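Local structure of putative alpha-ketoglutarate-dependent taurine dioxygenase (Burkholderia xenovorans, 5HSX) at residues S168-D171 with G172-G175; A264-N268 with R269-H273. The protein probably acts as an iron- and 2-oxoglutarate-dependent dioxygenase of the TauD/TfdA family, although its natural substrate is not established. All coordinates share one frame; numbering follows the deposited sequence.

Contact 1: residues S168-D171 with G172-G175; sequences SFVD and GLRG
Leu-173 lays its CD1 methyl over one face of the Phe-169 ring, a CH-pi contact in which the methyl carbon CD1 of Leu-173 stands 4.0 Å from the centroid of the Phe-169 ring and 15° off its normal. The methyl sits somewhat toward the rim, on the side of CE2 and CZ, and the two side chains run at a slant to one another. Phe-169 reaches this place because its CG is anti to the backbone N (chi1 -178°): the CB leaves the helix pointing away from the following residues, yet the ring end swings back to meet Leu-173. The leucine branch point also rests on the helix backbone, with CG of Leu-173 3.4 Å from O of Phe-169. On the buried side, CG1 of Val-170 approaches CD1 of Leu-173 more loosely, at 4.3 Å, and Val-170 itself packs on Val-207 and Leu-243.

The backbone beneath makes the turn by which helix 164-171 gives way to strand 174-179. N of Gly-172 donates to O of Phe-169 at 3.3 Å, and N of Leu-173 to O of Val-170 at 3.1 Å, the second bond being nearly straight (169°). Both are i to i+3 bonds, a tightening of the helical pattern as it passes toward the strand. A water lies 2.8 Å from both O of Asp-171 and O of Leu-173, within bonding distance of each. OD1 of Asp-171 is hydrogen-bonded with the hydroxyl of Tyr-159, and OD2 forms a salt bridge with Arg-216. The two backbone bonds thus set the course of the chain, with the water alongside, while the Phe-169 and Leu-173 pair continues into apolar contacts with Leu-239 and Leu-206, joining helix 164-171 to helix 233-247 and strand 200-209.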
# COMPACT_ATOMS: atom_id res chain seq x y z
N SER B 168 -3.54 -25.63 9.34
CA SER B 168 -4.06 -26.99 9.22
C SER B 168 -5.52 -26.99 8.79
O SER B 168 -5.95 -27.86 8.02
CB SER B 168 -3.90 -27.74 10.54
OG SER B 168 -2.57 -28.14 10.73
N PHE B 169 -6.29 -26.01 9.29
CA PHE B 169 -7.70 -25.90 8.91
C PHE B 169 -7.87 -25.59 7.42
O PHE B 169 -8.59 -26.29 6.71
CB PHE B 169 -8.36 -24.81 9.77
CG PHE B 169 -9.84 -24.63 9.52
CD1 PHE B 169 -10.69 -25.73 9.44
CD2 PHE B 169 -10.37 -23.36 9.39
CE1 PHE B 169 -12.05 -25.55 9.22
CE2 PHE B 169 -11.73 -23.18 9.17
CZ PHE B 169 -12.57 -24.27 9.08
N VAL B 170 -7.23 -24.52 6.93
CA VAL B 170 -7.44 -24.14 5.54
C VAL B 170 -6.77 -25.13 4.58
O VAL B 170 -7.20 -25.23 3.42
CB VAL B 170 -6.97 -22.69 5.26
CG1 VAL B 170 -7.71 -21.73 6.19
CG2 VAL B 170 -5.46 -22.56 5.44
N ASP B 171 -5.76 -25.88 5.03
CA ASP B 171 -5.17 -26.92 4.17
C ASP B 171 -6.23 -27.83 3.57
O ASP B 171 -6.11 -28.28 2.42
CB ASP B 171 -4.18 -27.78 4.96
CG ASP B 171 -2.85 -27.11 5.21
OD1 ASP B 171 -2.54 -26.09 4.55
OD2 ASP B 171 -2.11 -27.63 6.07
N GLY B 172 -7.26 -28.15 4.35
CA GLY B 172 -8.29 -29.09 3.94
C GLY B 172 -9.49 -28.49 3.25
O GLY B 172 -10.41 -29.23 2.89
N LEU B 173 -9.52 -27.18 3.03
CA LEU B 173 -10.70 -26.50 2.50
C LEU B 173 -10.59 -26.28 1.00
O LEU B 173 -9.50 -26.13 0.45
CB LEU B 173 -10.90 -25.16 3.21
CG LEU B 173 -11.15 -25.25 4.72
CD1 LEU B 173 -11.34 -23.86 5.31
CD2 LEU B 173 -12.36 -26.13 5.01
N ARG B 174 -11.76 -26.25 0.35
CA ARG B 174 -11.91 -25.94 -1.07
C ARG B 174 -12.81 -24.73 -1.23
O ARG B 174 -13.67 -24.46 -0.38
CB ARG B 174 -12.52 -27.13 -1.82
CG ARG B 174 -11.88 -28.45 -1.46
CD ARG B 174 -10.65 -28.68 -2.29
NE ARG B 174 -11.00 -29.03 -3.67
CZ ARG B 174 -10.11 -29.27 -4.62
NH1 ARG B 174 -8.81 -29.21 -4.36
NH2 ARG B 174 -10.52 -29.58 -5.85
N GLY B 175 -12.62 -24.01 -2.33
CA GLY B 175 -13.36 -22.78 -2.57
C GLY B 175 -13.89 -22.71 -3.99
O GLY B 175 -13.25 -23.17 -4.94
O HOH W 1 -6.76 -26.55 0.27

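Contact 2: residues A264-N268 with R269-H273; sequences AFWDN and RATAH. With NA (sodium ion), chain M.
Arg-269 grips Asp-267 side-on, NE and NH2 each taking one carboxylate oxygen. NE of Arg-269 lies 2.9 Å from OD1 of Asp-267 on the syn side of the carboxylate, whereas NH2 meets OD2 from above that plane at 3.2 Å; the two flat groups are turned 49° apart. A bend at chi3 (-63°) turns the guanidinium so that its NE edge faces the acid. OD1 also accepts from N of Arg-269 at 2.9 Å, from the opposite face of the carboxylate to NE, so the acid is held to both the side chain and the backbone of one residue. His-210 bonds to OD2 and Glu-212 pairs with NH2, so this buried charge cluster extends beyond the turn.

Residues 267-270 form a type I beta turn that carries the chain from strand 263-267, in the larger mixed sheet, to strand 271-274, in the smaller antiparallel one, the two sheets of the double-stranded beta-helix core expected of this cupin-clan family. O of Asp-267 accepts from N of Ala-270 at 3.1 Å and, from the other face of its carbonyl plane, from OG1 of Thr-271 at 2.9 Å.

Toward the metal the direct bonds give way to oblique ring contact and a water. Trp-266 and His-273 meet with their five-membered rings 4.8 Å apart between centroids and planes at 55°, CZ2 of Trp-266 lying over one face of the imidazole. Asn-268 is held by a bond from ND2 to OG of Ser-136; its OD1 also takes a weak bond from NE1 of Trp-266. A water links three side chains, donating to OD1 of Asn-268 and OG1 of Thr-271 and accepting from ND1 of His-273. NE2 of His-273 binds the sodium ion at 2.2 Å, alongside two waters, His-123, Asp-125 and the main-chain O of the C-terminal Asn-323.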
# COMPACT_ATOMS: atom_id res chain seq x y z
N ALA B 264 6.41 -5.28 -15.41
CA ALA B 264 6.16 -6.08 -14.22
C ALA B 264 5.90 -7.52 -14.64
O ALA B 264 5.10 -7.77 -15.55
CB ALA B 264 4.96 -5.53 -13.43
N PHE B 265 6.56 -8.46 -13.97
CA PHE B 265 6.52 -9.89 -14.30
C PHE B 265 6.20 -10.59 -12.99
O PHE B 265 7.04 -10.60 -12.07
CB PHE B 265 7.87 -10.32 -14.87
CG PHE B 265 7.96 -11.76 -15.37
CD1 PHE B 265 6.87 -12.61 -15.41
CD2 PHE B 265 9.19 -12.23 -15.83
CE1 PHE B 265 7.01 -13.91 -15.89
CE2 PHE B 265 9.33 -13.52 -16.32
CZ PHE B 265 8.24 -14.37 -16.34
N TRP B 266 4.99 -11.15 -12.84
CA TRP B 266 4.61 -11.70 -11.55
C TRP B 266 4.14 -13.14 -11.66
O TRP B 266 3.63 -13.58 -12.70
CB TRP B 266 3.54 -10.87 -10.84
CG TRP B 266 2.18 -10.79 -11.48
CD1 TRP B 266 1.11 -11.59 -11.22
CD2 TRP B 266 1.73 -9.81 -12.42
NE1 TRP B 266 0.02 -11.18 -11.97
CE2 TRP B 266 0.38 -10.09 -12.71
CE3 TRP B 266 2.35 -8.73 -13.06
CZ2 TRP B 266 -0.38 -9.32 -13.61
CZ3 TRP B 266 1.59 -7.96 -13.95
CH2 TRP B 266 0.25 -8.27 -14.22
N ASP B 267 4.31 -13.86 -10.55
CA ASP B 267 3.97 -15.28 -10.43
C ASP B 267 2.58 -15.36 -9.81
O ASP B 267 2.41 -15.17 -8.60
CB ASP B 267 5.01 -16.00 -9.57
CG ASP B 267 4.76 -17.50 -9.48
OD1 ASP B 267 3.67 -17.96 -9.88
OD2 ASP B 267 5.66 -18.22 -9.00
N ASN B 268 1.57 -15.64 -10.64
CA ASN B 268 0.18 -15.75 -10.19
C ASN B 268 -0.06 -16.93 -9.27
O ASN B 268 -1.13 -17.01 -8.66
CB ASN B 268 -0.75 -15.90 -11.39
CG ASN B 268 -0.96 -14.61 -12.11
OD1 ASN B 268 -1.35 -13.60 -11.52
ND2 ASN B 268 -0.71 -14.63 -13.42
N ARG B 269 0.86 -17.88 -9.17
CA ARG B 269 0.65 -18.97 -8.24
C ARG B 269 0.95 -18.57 -6.81
O ARG B 269 0.59 -19.32 -5.89
CB ARG B 269 1.50 -20.16 -8.66
CG ARG B 269 1.26 -20.52 -10.12
CD ARG B 269 2.34 -21.41 -10.67
NE ARG B 269 3.63 -20.74 -10.66
CZ ARG B 269 4.74 -21.25 -11.20
NH1 ARG B 269 4.71 -22.42 -11.82
NH2 ARG B 269 5.88 -20.57 -11.13
N ALA B 270 1.57 -17.40 -6.59
CA ALA B 270 1.99 -16.98 -5.27
C ALA B 270 1.59 -15.55 -4.94
O ALA B 270 2.03 -15.02 -3.91
CB ALA B 270 3.51 -17.11 -5.12
N THR B 271 0.77 -14.90 -5.77
CA THR B 271 0.44 -13.49 -5.54
C THR B 271 -1.02 -13.24 -5.83
O THR B 271 -1.68 -13.97 -6.59
CB THR B 271 1.26 -12.53 -6.43
OG1 THR B 271 1.01 -12.79 -7.82
CG2 THR B 271 2.76 -12.65 -6.14
N ALA B 272 -1.53 -12.17 -5.24
CA ALA B 272 -2.66 -11.43 -5.77
C ALA B 272 -2.20 -10.00 -6.00
O ALA B 272 -1.17 -9.57 -5.48
CB ALA B 272 -3.88 -11.47 -4.84
N HIS B 273 -2.97 -9.25 -6.80
CA HIS B 273 -2.57 -7.89 -7.09
C HIS B 273 -3.79 -6.99 -7.13
O HIS B 273 -4.94 -7.45 -7.14
CB HIS B 273 -1.77 -7.78 -8.39
CG HIS B 273 -2.51 -8.25 -9.61
ND1 HIS B 273 -2.56 -9.58 -9.98
CD2 HIS B 273 -3.21 -7.57 -10.54
CE1 HIS B 273 -3.28 -9.69 -11.08
NE2 HIS B 273 -3.68 -8.49 -11.45
NA NA M . -5.59 -8.73 -12.59
O HOH W 2 -1.72 -12.34 -9.14
O HOH W 3 -5.53 -6.33 -12.75
O HOH W 4 -4.31 -8.78 -14.44

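Contact 1 lies at the surface, its centre 21 Å from the centre of the chain, and contact 2 is wholly buried, 4 Å from that centre; their nearest atoms are about 13 Å apart and no element is common to both. Each is a short-range transition: 168-175 passes from a helix into the curled five-stranded sheet, 264-273 between the two sheets of the core. At the surface, an apolar ring-methyl pair accompanies backbone bonds, and the charges of Asp-171 and Arg-174 pair outside the two segments. In the core, a salt bridge lies within them, and an internal water joins Asn-268 and Thr-271 to the metal-binding histidine.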